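Local coordinates for prolyl-tRNA synthetase (Giardia lamblia ATCC 50803, PDB 3IAL), which probably joins L-proline to its cognate tRNA at the expense of ATP, and is captured here with the prolyl-adenylate intermediate, at residues B[59-64]-B[275-280]. Sequence-based numbering, arbitrary orientation.
Sequences NAIMRL and TRVLAC. With PR8 (5'-O-[(R)-hydroxy{[(2S)-pyrrolidin-2-ylcarbonyl]oxy}phosphoryl]adenosine), chain H.
Within segments 59-64 and 275-280 the backbones come closest at I61 and L278, with 7.6 Å between their CA atoms, a spacing that side chains from both helices fill. I61 points its CB toward the second helix, and its two branches divide the work. The longer one ends in CD1, which lies 3.8 Å from L278 CB and touches the CA of the same residue, packing against the root of the leucine. A chi1 of -72° sets CG1 beside the backbone N and leaves CG2 anti to that nitrogen, from where CG2 reaches V277 CG1 at 4.2 Å. Two beta-branched residues, stiff and wholly apolar, suit such a buried face. M62 supplies a longer, flexible arm: its CE methyl comes to 4.5 Å from T275 N, a looser approach at the start of the second segment. T275 turns its CB away from the first helix and hydrogen-bonds through OG1 to L162 O, while V277 also packs on F198 of helix 180-201. R276, next after T275, heads for the adenine. PR8 C4 lies over one face of the guanidinium, 3.6 Å above its plane and away from the centre, and the extended run from CG to NE follows the base past N3. Hydrogen bonds from NE to I163 O and from NH1 to Q237 O fix the rotation of this group. Between the segments the chemistry is purely van der Waals, while the polar groups of T275 and R276 are satisfied elsewhere: the helix following strand 263-274 in this class II synthetase core packs through V277 and L278 and presents an arginine to the adenylate.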
loop_
_atom_site.group_PDB
_atom_site.type_symbol
_atom_site.label_atom_id
_atom_site.label_comp_id
_atom_site.label_asym_id
_atom_site.label_seq_id
_atom_site.Cartn_x
_atom_site.Cartn_y
_atom_site.Cartn_z
ATOM N N ASN B 59 -6.994 -4.153 -0.097
ATOM C CA ASN B 59 -5.651 -3.981 -0.616
ATOM C C ASN B 59 -5.553 -4.473 -2.056
ATOM O O ASN B 59 -4.896 -3.844 -2.884
ATOM C CB ASN B 59 -4.653 -4.727 0.255
ATOM C CG ASN B 59 -3.223 -4.332 -0.032
ATOM O OD1 ASN B 59 -2.389 -5.180 -0.340
ATOM N ND2 ASN B 59 -2.932 -3.039 0.060
ATOM N N ALA B 60 -6.234 -5.578 -2.359
ATOM C CA ALA B 60 -6.237 -6.125 -3.716
ATOM C C ALA B 60 -6.912 -5.172 -4.691
ATOM O O ALA B 60 -6.433 -4.982 -5.809
ATOM C CB ALA B 60 -6.913 -7.487 -3.744
ATOM N N ILE B 61 -8.023 -4.574 -4.275
ATOM C CA ILE B 61 -8.732 -3.623 -5.123
ATOM C C ILE B 61 -7.844 -2.409 -5.421
ATOM O O ILE B 61 -7.686 -2.014 -6.596
ATOM C CB ILE B 61 -10.054 -3.175 -4.493
ATOM C CG1 ILE B 61 -11.076 -4.322 -4.550
ATOM C CG2 ILE B 61 -10.601 -1.931 -5.216
ATOM C CD1 ILE B 61 -12.313 -4.095 -3.709
ATOM N N MET B 62 -7.243 -1.848 -4.371
ATOM C CA MET B 62 -6.407 -0.641 -4.514
ATOM C C MET B 62 -5.094 -0.924 -5.243
ATOM O O MET B 62 -4.633 -0.093 -6.023
ATOM C CB MET B 62 -6.152 0.032 -3.158
ATOM C CG MET B 62 -7.435 0.527 -2.482
ATOM S SD MET B 62 -8.284 1.786 -3.460
ATOM C CE MET B 62 -9.921 1.702 -2.735
ATOM N N ARG B 63 -4.502 -2.093 -5.015
ATOM C CA ARG B 63 -3.324 -2.503 -5.785
ATOM C C ARG B 63 -3.645 -2.571 -7.277
ATOM O O ARG B 63 -2.832 -2.160 -8.099
ATOM C CB ARG B 63 -2.790 -3.870 -5.325
ATOM C CG ARG B 63 -1.998 -3.853 -4.024
ATOM C CD ARG B 63 -0.705 -4.670 -4.160
ATOM N NE ARG B 63 0.026 -4.793 -2.893
ATOM C CZ ARG B 63 0.015 -5.864 -2.097
ATOM N NH1 ARG B 63 -0.695 -6.949 -2.405
ATOM N NH2 ARG B 63 0.728 -5.851 -0.973
ATOM N N LEU B 64 -4.812 -3.122 -7.623
ATOM C CA LEU B 64 -5.234 -3.174 -9.025
ATOM C C LEU B 64 -5.384 -1.770 -9.604
ATOM O O LEU B 64 -4.927 -1.498 -10.711
ATOM C CB LEU B 64 -6.544 -3.949 -9.202
ATOM C CG LEU B 64 -7.077 -3.986 -10.643
ATOM C CD1 LEU B 64 -6.111 -4.723 -11.607
ATOM C CD2 LEU B 64 -8.471 -4.599 -10.696
ATOM N N THR B 275 -13.505 2.324 -0.142
ATOM C CA THR B 275 -13.971 1.026 0.356
ATOM C C THR B 275 -15.379 0.640 -0.119
ATOM O O THR B 275 -15.779 -0.529 -0.013
ATOM C CB THR B 275 -14.012 1.037 1.889
ATOM O OG1 THR B 275 -14.842 2.119 2.330
ATOM C CG2 THR B 275 -12.607 1.195 2.475
ATOM N N ARG B 276 -16.133 1.618 -0.615
ATOM C CA ARG B 276 -17.444 1.364 -1.227
ATOM C C ARG B 276 -17.408 0.389 -2.405
ATOM O O ARG B 276 -18.392 -0.292 -2.664
ATOM C CB ARG B 276 -18.074 2.679 -1.691
ATOM C CG ARG B 276 -18.511 3.546 -0.553
ATOM C CD ARG B 276 -19.140 4.811 -1.062
ATOM N NE ARG B 276 -19.883 5.484 -0.013
ATOM C CZ ARG B 276 -20.639 6.556 -0.189
ATOM N NH1 ARG B 276 -20.766 7.111 -1.395
ATOM N NH2 ARG B 276 -21.280 7.070 0.857
ATOM N N VAL B 277 -16.292 0.339 -3.129
ATOM C CA VAL B 277 -16.124 -0.625 -4.224
ATOM C C VAL B 277 -16.214 -2.053 -3.665
ATOM O O VAL B 277 -16.944 -2.894 -4.205
ATOM C CB VAL B 277 -14.783 -0.439 -4.961
ATOM C CG1 VAL B 277 -14.653 -1.432 -6.118
ATOM C CG2 VAL B 277 -14.633 0.993 -5.475
ATOM N N LEU B 278 -15.486 -2.301 -2.571
ATOM C CA LEU B 278 -15.545 -3.579 -1.864
ATOM C C LEU B 278 -16.963 -3.832 -1.342
ATOM O O LEU B 278 -17.498 -4.923 -1.509
ATOM C CB LEU B 278 -14.529 -3.616 -0.717
ATOM C CG LEU B 278 -14.430 -4.897 0.118
ATOM C CD1 LEU B 278 -14.040 -6.080 -0.758
ATOM C CD2 LEU B 278 -13.436 -4.727 1.278
ATOM N N ALA B 279 -17.574 -2.821 -0.735
ATOM C CA ALA B 279 -18.966 -2.928 -0.291
ATOM C C ALA B 279 -19.866 -3.465 -1.413
ATOM O O ALA B 279 -20.654 -4.386 -1.185
ATOM C CB ALA B 279 -19.480 -1.592 0.206
ATOM N N CYS B 280 -19.732 -2.899 -2.613
ATOM C CA CYS B 280 -20.538 -3.313 -3.776
ATOM C C CYS B 280 -20.316 -4.779 -4.158
ATOM O O CYS B 280 -21.264 -5.548 -4.247
ATOM C CB CYS B 280 -20.245 -2.429 -4.991
ATOM S SG CYS B 280 -20.909 -0.758 -4.887
HETATM C C PR8 H . -13.676 13.217 -4.535
HETATM N N PR8 H . -11.485 14.228 -4.404
HETATM O O PR8 H . -13.621 13.236 -3.303
HETATM P P PR8 H . -15.878 12.074 -4.391
HETATM N N1 PR8 H . -17.347 6.370 3.335
HETATM C C2 PR8 H . -16.857 5.582 2.384
HETATM N N3 PR8 H . -16.608 6.028 1.151
HETATM C C4 PR8 H . -16.845 7.295 0.815
HETATM C C5 PR8 H . -17.368 8.148 1.782
HETATM C C6 PR8 H . -17.615 7.662 3.063
HETATM N N6 PR8 H . -18.108 8.469 4.004
HETATM N N7 PR8 H . -17.518 9.341 1.220
HETATM C C8 PR8 H . -17.110 9.252 -0.048
HETATM N N9 PR8 H . -16.704 8.001 -0.307
HETATM C CA PR8 H . -12.496 13.734 -5.355
HETATM C CB PR8 H . -11.867 12.571 -6.104
HETATM C CD PR8 H . -10.206 13.633 -4.776
HETATM C CG PR8 H . -10.601 12.247 -5.300
HETATM C "C1'" PR8 H . -16.184 7.530 -1.631
HETATM O O10 PR8 H . -14.732 12.787 -5.276
HETATM O O1P PR8 H . -16.660 13.028 -3.564
HETATM C "C2'" PR8 H . -17.280 7.507 -2.725
HETATM O "O2'" PR8 H . -17.131 6.337 -3.543
HETATM O O2P PR8 H . -16.830 11.341 -5.457
HETATM C "C3'" PR8 H . -16.926 8.703 -3.578
HETATM O "O3'" PR8 H . -17.435 8.536 -4.903
HETATM C "C4'" PR8 H . -15.420 8.520 -3.562
HETATM O "O4'" PR8 H . -15.162 8.444 -2.142
HETATM C "C5'" PR8 H . -14.767 9.718 -4.217
HETATM O "O5'" PR8 H . -15.153 10.907 -3.555
#